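Local coordinates for protein transcriptional regulator, MarR family (Bacillus cereus, PDB 4XRF) that probably binds DNA and regulates transcription as a winged helix-turn-helix factor of the MarR family, and can hold isoquinoline and lauric acid, at residues S62-T65 with V66-R70; R70-Q74 with E75-R79. One frame throughout, in Å; residues are numbered along the deposited sequence. Where two conformers were deposited one is given.

Contact 1 (S62-T65 with V66-R70); sequences SAIT and VMIDR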
loop_
_atom_site.group_PDB
_atom_site.type_symbol
_atom_site.label_atom_id
_atom_site.label_comp_id
_atom_site.label_asym_id
_atom_site.label_seq_id
_atom_site.Cartn_x
_atom_site.Cartn_y
_atom_site.Cartn_z
ATOM N N SER A 62 -2.053 22.670 9.458
ATOM C CA SER A 62 -1.995 21.474 10.312
ATOM C C SER A 62 -1.347 20.263 9.642
ATOM O O SER A 62 -0.760 19.418 10.319
ATOM C CB SER A 62 -3.406 21.086 10.776
ATOM O OG SER A 62 -4.017 20.213 9.829
ATOM N N ALA A 63 -1.474 20.170 8.318
ATOM C CA ALA A 63 -0.864 19.094 7.562
ATOM C C ALA A 63 0.641 19.324 7.446
ATOM O O ALA A 63 1.433 18.389 7.555
ATOM C CB ALA A 63 -1.506 18.977 6.188
ATOM N N ILE A 64 1.040 20.577 7.252
ATOM C CA ILE A 64 2.462 20.889 7.134
ATOM C C ILE A 64 3.171 20.690 8.481
ATOM O O ILE A 64 4.331 20.257 8.519
ATOM C CB ILE A 64 2.694 22.295 6.526
ATOM C CG1 ILE A 64 3.817 22.272 5.495
ATOM C CG2 ILE A 64 3.044 23.310 7.579
ATOM C CD1 ILE A 64 3.477 21.574 4.200
ATOM N N THR A 65 2.445 20.942 9.571
ATOM C CA THR A 65 2.957 20.761 10.934
ATOM C C THR A 65 3.462 19.335 11.145
ATOM O O THR A 65 4.583 19.144 11.608
ATOM C CB THR A 65 1.919 21.149 12.006
ATOM O OG1 THR A 65 1.699 22.557 11.944
ATOM C CG2 THR A 65 2.411 20.814 13.427
ATOM N N VAL A 66 2.654 18.344 10.779
ATOM C CA VAL A 66 3.069 16.933 10.888
ATOM C C VAL A 66 4.303 16.642 10.032
ATOM O O VAL A 66 5.241 15.985 10.498
ATOM C CB VAL A 66 1.911 15.945 10.577
ATOM C CG1 VAL A 66 2.333 14.493 10.829
ATOM C CG2 VAL A 66 0.699 16.273 11.444
ATOM N N MET A 67 4.309 17.140 8.794
ATOM C CA MET A 67 5.439 16.928 7.878
ATOM C C MET A 67 6.721 17.473 8.483
ATOM O O MET A 67 7.756 16.792 8.541
ATOM C CB MET A 67 5.179 17.583 6.512
ATOM C CG MET A 67 4.526 16.653 5.498
ATOM S SD MET A 67 3.885 17.433 3.980
ATOM C CE MET A 67 2.189 17.765 4.451
ATOM N N ILE A 68 6.639 18.708 8.946
ATOM C CA ILE A 68 7.767 19.361 9.575
ATOM C C ILE A 68 8.240 18.651 10.854
ATOM O O ILE A 68 9.450 18.487 11.042
ATOM C CB ILE A 68 7.472 20.862 9.817
ATOM C CG1 ILE A 68 7.407 21.577 8.454
ATOM C CG2 ILE A 68 8.519 21.468 10.736
ATOM C CD1 ILE A 68 6.558 22.831 8.503
ATOM N N ASP A 69 7.308 18.212 11.705
ATOM C CA ASP A 69 7.677 17.370 12.855
ATOM C C ASP A 69 8.541 16.165 12.416
ATOM O O ASP A 69 9.501 15.818 13.087
ATOM C CB ASP A 69 6.447 16.823 13.577
ATOM C CG ASP A 69 5.700 17.864 14.349
ATOM O OD1 ASP A 69 6.257 18.964 14.608
ATOM O OD2 ASP A 69 4.532 17.576 14.716
ATOM N N ARG A 70 8.198 15.531 11.297
ATOM C CA ARG A 70 8.974 14.362 10.824
ATOM C C ARG A 70 10.367 14.750 10.306
ATOM O O ARG A 70 11.338 14.019 10.524
ATOM C CB ARG A 70 8.206 13.539 9.771
ATOM C CG ARG A 70 6.835 13.032 10.212
ATOM C CD ARG A 70 6.901 11.926 11.255
ATOM N NE ARG A 70 7.138 12.400 12.623
ATOM C CZ ARG A 70 6.206 12.896 13.446
ATOM N NH1 ARG A 70 4.938 13.005 13.054
ATOM N NH2 ARG A 70 6.537 13.298 14.672
#
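Ile64 O receives the amide of Ile68 one helical turn on, at 2.8 Å and nearly straight (171°), and Thr65 O takes Asp69 N in the same i to i+4 pattern; the bond from Met67 N to Ala63 O is weak. On this regular backbone the side chains pair by turn, and each pair has its own chemistry. Ile64 and Ile68 form one apolar pair. Their branches cross obliquely, the CG2 methyl of Ile64 lying 3.7 Å from CD1 of Ile68. The CG1 branch of Ile68 also runs back along the preceding turn, and CD1 ends 3.4 Å from Ile64 O. Met67 folds over the same turn by another route: its chain bends at the thioether (chi3 -92°), bringing CE to 3.3 Å from Ala63 O and to 4.0 Å from CD1 of Ile64. The methionine methyl thus touches the alanine carbonyl and the isoleucine methyl at once, in directions about a right angle apart. Thr65 and Asp69 lie side by side, pointing the same way, with no bond between their side chains. The threonine methyl CG2 faces Asp69 OD2 at 4.1 Å, while its hydroxyl OG1 turns back to a hydrogen bond with Pro61 O. Asp69 CG sits beside its own backbone N (chi1 -72°), 3.2 Å from Thr65 O; its oxygens meet only an acceptor there, in keeping with a salt bridge from OD1 to Arg79. Ile64 and Met67 pack on Ile38 of helix 33-45, Met67 also on Pro34, and Ile64 and Ile68 on Leu53 of helix 50-57, whereas Asp69 looks to strand 77-81. Helix 61-73 follows helix 50-57 where the recognition helix of a winged helix-turn-helix is expected, its apolar side set against the other two helices.

Contact 2 (R70-Q74 with E75-R79); sequences RLIDQ and ELVER
Ile72, in the last turn of the helix, meets Arg79 on the strand that follows, and the arginine can be followed outward from its stem. Its CB touches the CD1 methyl of Ile72 at 3.8 Å. The chain bends about its CG-CD bond (chi3 58°), which turns the guanidinium back over that same methyl: CD1 stands 3.4 Å above the plane, offset toward the rim, with CZ also close and NH2 its nearest atom at 3.5 Å. NE makes a weak hydrogen bond to a bound glycerol, NH1 packs against CG2 of Ile68, and NH2 turns to Asp69, so one face of the group rests on a hydrocarbon tip while NE and NH2 reach polar partners. Val77 is shared: its CG2 lies 3.7 Å from Leu71 CB and also touches Ile72 CG1. Leu71 CD1 meets CD1 of Leu76 at 4.1 Å, the two side chains crossing at about a right angle, and the CG of Leu76 leans on CB of Gln74. That glutamine's amide is occupied at both ends, by Arg100 and Gly30 and, in the second subunit, by the backbone O of Gln27. On the side facing the second subunit, Arg70 grips Asp73 side-on, NE and NH2 both reaching OD2, with NE at 2.9 Å and the oxygen in the guanidinium plane. The backbone supplies the frame. Leu76 N bonds to Leu71 O at 2.8 Å, Glu75 N reaches Ile72 O from above the carbonyl plane (2.7 Å), and Glu75 takes a positive phi of 70°. These two bonds and the left-handed residue define a Schellman motif, with the Leu71-Leu76 apolar contact that commonly goes with it; here it closes helix 61-73 and launches strand 77-81 of the wing.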
loop_
_atom_site.group_PDB
_atom_site.type_symbol
_atom_site.label_atom_id
_atom_site.label_comp_id
_atom_site.label_asym_id
_atom_site.label_seq_id
_atom_site.Cartn_x
_atom_site.Cartn_y
_atom_site.Cartn_z
ATOM N N ARG A 70 8.198 15.531 11.297
ATOM C CA ARG A 70 8.974 14.362 10.824
ATOM C C ARG A 70 10.367 14.750 10.306
ATOM O O ARG A 70 11.338 14.019 10.524
ATOM C CB ARG A 70 8.206 13.539 9.771
ATOM C CG ARG A 70 6.835 13.032 10.212
ATOM C CD ARG A 70 6.901 11.926 11.255
ATOM N NE ARG A 70 7.138 12.400 12.623
ATOM C CZ ARG A 70 6.206 12.896 13.446
ATOM N NH1 ARG A 70 4.938 13.005 13.054
ATOM N NH2 ARG A 70 6.537 13.298 14.672
ATOM N N LEU A 71 10.457 15.896 9.632
ATOM C CA LEU A 71 11.732 16.421 9.129
ATOM C C LEU A 71 12.640 16.876 10.278
ATOM O O LEU A 71 13.864 16.829 10.148
ATOM C CB LEU A 71 11.492 17.585 8.157
ATOM C CG LEU A 71 11.523 17.461 6.619
ATOM C CD1 LEU A 71 11.781 16.060 6.080
ATOM C CD2 LEU A 71 10.320 18.116 5.964
ATOM N N ILE A 72 12.029 17.319 11.380
ATOM C CA ILE A 72 12.738 17.626 12.641
ATOM C C ILE A 72 13.307 16.341 13.271
ATOM O O ILE A 72 14.490 16.299 13.605
ATOM C CB ILE A 72 11.841 18.429 13.627
ATOM C CG1 ILE A 72 11.576 19.829 13.072
ATOM C CG2 ILE A 72 12.461 18.525 15.034
ATOM C CD1 ILE A 72 10.530 20.617 13.855
ATOM N N ASP A 73 12.499 15.282 13.377
ATOM C CA ASP A 73 13.008 13.948 13.793
ATOM C C ASP A 73 14.258 13.512 12.998
ATOM O O ASP A 73 15.217 13.011 13.589
ATOM C CB ASP A 73 11.941 12.849 13.656
ATOM C CG ASP A 73 10.730 13.066 14.545
ATOM O OD1 ASP A 73 10.850 13.715 15.617
ATOM O OD2 ASP A 73 9.630 12.603 14.160
ATOM N N GLN A 74 14.239 13.696 11.670
ATOM C CA GLN A 74 15.411 13.366 10.832
ATOM C C GLN A 74 16.488 14.454 10.909
ATOM O O GLN A 74 17.555 14.299 10.320
ATOM C CB GLN A 74 15.024 13.142 9.356
ATOM C CG GLN A 74 14.124 11.954 9.066
ATOM C CD GLN A 74 14.273 11.463 7.633
ATOM O OE1 GLN A 74 15.392 11.227 7.155
ATOM N NE2 GLN A 74 13.149 11.293 6.943
ATOM N N GLU A 75 16.187 15.562 11.590
ATOM C CA GLU A 75 17.147 16.652 11.840
ATOM C C GLU A 75 17.485 17.414 10.559
ATOM O O GLU A 75 18.598 17.928 10.400
ATOM C CB GLU A 75 18.432 16.103 12.490
ATOM C CG GLU A 75 18.336 15.917 13.998
ATOM C CD GLU A 75 19.405 14.988 14.547
ATOM O OE1 GLU A 75 20.406 14.714 13.845
ATOM O OE2 GLU A 75 19.245 14.516 15.693
ATOM N N LEU A 76 16.532 17.470 9.638
ATOM C CA LEU A 76 16.805 18.042 8.326
ATOM C C LEU A 76 16.411 19.517 8.238
ATOM O O LEU A 76 16.913 20.244 7.384
ATOM C CB LEU A 76 16.146 17.214 7.213
ATOM C CG LEU A 76 16.552 15.732 7.125
ATOM C CD1 LEU A 76 15.757 15.006 6.038
ATOM C CD2 LEU A 76 18.055 15.578 6.883
ATOM N N VAL A 77 15.486 19.931 9.098
ATOM C CA VAL A 77 15.085 21.336 9.202
ATOM C C VAL A 77 15.064 21.749 10.668
ATOM O O VAL A 77 15.055 20.886 11.546
ATOM C CB VAL A 77 13.681 21.607 8.588
ATOM C CG1 VAL A 77 13.618 21.181 7.119
ATOM C CG2 VAL A 77 12.574 20.938 9.397
ATOM N N GLU A 78 15.075 23.061 10.914
ATOM C CA GLU A 78 14.821 23.599 12.236
ATOM C C GLU A 78 13.587 24.509 12.183
ATOM O O GLU A 78 13.376 25.241 11.203
ATOM C CB GLU A 78 16.053 24.351 12.744
ATOM C CG GLU A 78 16.205 24.375 14.257
ATOM C CD GLU A 78 17.640 24.119 14.686
ATOM O OE1 GLU A 78 18.111 22.972 14.550
ATOM O OE2 GLU A 78 18.301 25.065 15.157
ATOM N N ARG A 79 12.760 24.428 13.220
ATOM C CA ARG A 79 11.599 25.278 13.374
ATOM C C ARG A 79 11.891 26.227 14.525
ATOM O O ARG A 79 12.456 25.831 15.544
ATOM C CB ARG A 79 10.351 24.456 13.694
ATOM C CG ARG A 79 9.121 25.284 14.072
ATOM C CD ARG A 79 7.859 24.441 13.941
ATOM N NE ARG A 79 7.925 23.252 14.791
ATOM C CZ ARG A 79 7.270 22.117 14.575
ATOM N NH1 ARG A 79 6.487 21.960 13.505
ATOM N NH2 ARG A 79 7.411 21.127 15.445
#

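Overall arrangement
Both contacts are local and share helix 61-73, contact 1 within its body and contact 2 at its end, with Arg70 common to both. Both are partly buried, contact 2 with more buried residues (four of eight touching residues against two of eight), and the chemistry follows the position. Along the body, i to i+4 backbone bonds set the spacing, and the buried isoleucines face other helices. At the end, that pattern gives way to capping bonds, and leucine and valine join the helix to the sheet. The Asp69-Arg79 salt bridge joins the two contacts, tying the putative recognition helix to the first strand of the wing. Contact 2 also borders the second subunit more extensively.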